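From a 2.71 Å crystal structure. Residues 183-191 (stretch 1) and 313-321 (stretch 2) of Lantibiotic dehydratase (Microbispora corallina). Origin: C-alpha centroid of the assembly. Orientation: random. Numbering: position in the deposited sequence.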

# COMPACT_ATOMS: atom_id res chain seq x y z
N ARG A 183 21.66 5.07 -43.10
CA ARG A 183 21.79 5.01 -44.55
C ARG A 183 23.12 4.41 -44.91
O ARG A 183 23.23 3.66 -45.87
CB ARG A 183 21.65 6.40 -45.17
CG ARG A 183 20.22 6.93 -45.24
CD ARG A 183 20.19 8.43 -45.49
NE ARG A 183 20.89 8.83 -46.71
CZ ARG A 183 21.28 10.07 -46.98
NH1 ARG A 183 21.06 11.04 -46.10
NH2 ARG A 183 21.92 10.34 -48.11
N LEU A 184 24.14 4.71 -44.11
CA LEU A 184 25.43 4.07 -44.28
C LEU A 184 25.37 2.56 -43.92
O LEU A 184 26.11 1.76 -44.50
CB LEU A 184 26.47 4.79 -43.42
CG LEU A 184 26.96 6.17 -43.88
CD1 LEU A 184 28.23 6.56 -43.15
CD2 LEU A 184 27.18 6.20 -45.37
N GLU A 185 24.46 2.18 -43.01
CA GLU A 185 24.36 0.80 -42.52
C GLU A 185 23.70 -0.15 -43.53
O GLU A 185 23.86 -1.37 -43.46
CB GLU A 185 23.64 0.72 -41.15
CG GLU A 185 24.54 1.04 -39.92
CD GLU A 185 23.78 1.14 -38.57
OE1 GLU A 185 22.54 1.33 -38.57
OE2 GLU A 185 24.44 1.03 -37.51
N ARG A 186 22.97 0.42 -44.48
CA ARG A 186 22.33 -0.34 -45.54
C ARG A 186 23.32 -0.64 -46.68
O ARG A 186 23.11 -1.53 -47.50
CB ARG A 186 21.11 0.40 -46.06
CG ARG A 186 20.01 0.58 -45.03
CD ARG A 186 18.89 1.45 -45.57
NE ARG A 186 18.49 1.04 -46.92
CZ ARG A 186 17.47 1.56 -47.60
NH1 ARG A 186 16.71 2.51 -47.06
NH2 ARG A 186 17.21 1.13 -48.83
N ASP A 187 24.41 0.11 -46.73
CA ASP A 187 25.46 -0.12 -47.72
C ASP A 187 26.25 -1.39 -47.36
O ASP A 187 27.15 -1.35 -46.51
CB ASP A 187 26.37 1.11 -47.78
CG ASP A 187 27.46 0.99 -48.83
OD1 ASP A 187 27.56 1.92 -49.67
OD2 ASP A 187 28.25 0.02 -48.80
N ARG A 188 25.94 -2.49 -48.04
CA ARG A 188 26.56 -3.78 -47.71
C ARG A 188 28.05 -3.79 -47.94
O ARG A 188 28.77 -4.59 -47.33
CB ARG A 188 25.95 -4.92 -48.51
CG ARG A 188 24.46 -5.07 -48.37
CD ARG A 188 24.01 -6.34 -49.05
NE ARG A 188 22.57 -6.49 -48.98
CZ ARG A 188 21.91 -7.54 -49.46
NH1 ARG A 188 22.58 -8.53 -50.03
NH2 ARG A 188 20.59 -7.61 -49.34
N VAL A 189 28.52 -2.91 -48.82
CA VAL A 189 29.94 -2.86 -49.14
C VAL A 189 30.71 -2.03 -48.12
O VAL A 189 31.86 -2.34 -47.79
CB VAL A 189 30.21 -2.45 -50.65
CG1 VAL A 189 29.05 -1.64 -51.23
CG2 VAL A 189 31.55 -1.74 -50.82
N LEU A 190 30.06 -0.98 -47.61
CA LEU A 190 30.64 -0.22 -46.51
C LEU A 190 30.58 -1.08 -45.25
O LEU A 190 31.56 -1.17 -44.51
CB LEU A 190 29.91 1.12 -46.30
CG LEU A 190 30.28 2.00 -45.10
CD1 LEU A 190 31.75 2.37 -45.08
CD2 LEU A 190 29.41 3.26 -45.06
N LEU A 191 29.43 -1.72 -45.04
CA LEU A 191 29.19 -2.57 -43.88
C LEU A 191 30.32 -3.57 -43.59
O LEU A 191 30.67 -3.79 -42.44
CB LEU A 191 27.84 -3.29 -44.00
CG LEU A 191 27.33 -4.07 -42.79
CD1 LEU A 191 27.56 -3.29 -41.51
CD2 LEU A 191 25.83 -4.40 -42.94
N ALA A 313 37.08 4.62 -53.33
CA ALA A 313 36.00 4.77 -54.30
C ALA A 313 35.11 3.53 -54.31
O ALA A 313 33.88 3.64 -54.30
CB ALA A 313 36.57 5.02 -55.69
N GLU A 314 35.73 2.34 -54.31
CA GLU A 314 34.95 1.11 -54.28
C GLU A 314 34.60 0.71 -52.85
O GLU A 314 33.60 0.03 -52.62
CB GLU A 314 35.66 -0.04 -55.04
CG GLU A 314 36.86 -0.72 -54.34
CD GLU A 314 38.19 -0.00 -54.54
OE1 GLU A 314 39.21 -0.49 -54.02
OE2 GLU A 314 38.21 1.03 -55.24
N ALA A 315 35.43 1.14 -51.89
CA ALA A 315 35.14 0.96 -50.47
C ALA A 315 33.93 1.85 -50.17
O ALA A 315 34.09 3.05 -49.97
CB ALA A 315 36.34 1.34 -49.62
N MET A 316 32.75 1.23 -50.16
CA MET A 316 31.41 1.85 -50.08
C MET A 316 30.94 2.24 -51.48
O MET A 316 31.74 2.48 -52.38
CB MET A 316 31.32 3.06 -49.15
CG MET A 316 31.26 4.39 -49.89
SD MET A 316 31.24 5.85 -48.85
CE MET A 316 32.97 5.91 -48.38
N SER A 317 29.62 2.31 -51.65
CA SER A 317 29.00 2.52 -52.95
C SER A 317 29.15 3.95 -53.45
O SER A 317 29.99 4.71 -52.96
CB SER A 317 27.51 2.17 -52.89
OG SER A 317 26.76 3.25 -52.36
N SER A 318 28.32 4.30 -54.42
CA SER A 318 28.33 5.64 -55.00
C SER A 318 27.76 6.69 -54.05
O SER A 318 28.51 7.40 -53.38
CB SER A 318 27.63 5.68 -56.37
OG SER A 318 26.38 4.99 -56.37
N GLU A 319 26.43 6.78 -53.97
CA GLU A 319 25.79 7.85 -53.20
C GLU A 319 26.05 7.77 -51.70
O GLU A 319 25.65 8.66 -50.96
CB GLU A 319 24.28 7.92 -53.45
CG GLU A 319 23.47 6.73 -52.96
CD GLU A 319 23.57 5.53 -53.86
OE1 GLU A 319 24.70 5.17 -54.29
OE2 GLU A 319 22.52 4.93 -54.14
N SER A 320 26.68 6.69 -51.25
CA SER A 320 27.12 6.61 -49.86
C SER A 320 28.26 7.61 -49.65
O SER A 320 28.25 8.38 -48.67
CB SER A 320 27.51 5.18 -49.46
OG SER A 320 26.37 4.43 -49.04
N ALA A 321 29.21 7.64 -50.58
CA ALA A 321 30.30 8.63 -50.51
C ALA A 321 29.76 10.03 -50.80
O ALA A 321 30.41 11.02 -50.48
CB ALA A 321 31.45 8.26 -51.47

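The polar part of this contact centres on one carboxylate. Asp187 lies in stretch 1 with its CA-to-CB bond pointing toward stretch 2, and its chi1 is t. Its OD1 accepts three hydrogen bonds from stretch 2. The backbone donor is Ser317 N, 2.9 Å from Asp187 OD1, with an N-H...acceptor angle of 164°, so the bond is close to straight. Two hydroxyls donate to the same oxygen. Ser320 OG lies 2.8 Å from Asp187 OD1, and Ser317 OG lies 3.1 Å from Asp187 OD1. Ser317 therefore binds this oxygen through both its backbone and its side chain. The CA-to-CB bond of Ser320 points toward stretch 1, while that of Ser317 points sideways. Asp187 and Ser320 are both buried, and these bonds give the aspartate oxygen polar partners away from solvent.

The other carboxylate oxygen serves stretch 1 itself. Asp187 is an N-cap residue, and Leu190 N donates to Asp187 OD2 in a capping bond. Leu190 N lies 2.4 Å from Asp187 OD2, which is very short for a hydrogen bond; at 2.71 Å resolution the exact value deserves caution. The angle is 157°. Val189 N is also near, 2.9 Å from Asp187 OD2. The weakly bonded helix that follows has a backbone bond from Leu191 N to Asp187 O, at 2.7 Å. One side chain thus caps its own helical turn with OD2 and holds the other stretch with OD1.

The apolar contacts flank this cluster. Leu190 CB and Met316 CB are 3.7 Å apart. The two residues also have close backbones, with Leu190 CA 4.2 Å from Met316 CA. Both CA-to-CB bonds point sideways, and the end of the Met316 side chain leads away from stretch 1. The approach is therefore made near the backbone, with the Met316 thioether directed elsewhere. Met316 still has the largest area covered by the opposing stretch.

Val189 packs mainly against backbone. Its CG2 is 3.3 Å from Glu314 O and 3.3 Å from Met316 N, while its CG1 is 4.0 Å from Ser317 N. These are close van der Waals approaches of methyl groups to polar backbone atoms. The valine chi1 is 25°, between the usual wells.

Leu184 makes a looser contact. Its CA-to-CB bond points sideways, but the end of the side chain comes nearer, bringing CD2 to 4.1 Å from Ser320 O and 4.2 Å from Ser320 OG. The two stretches together bury 331 Å², a modest area.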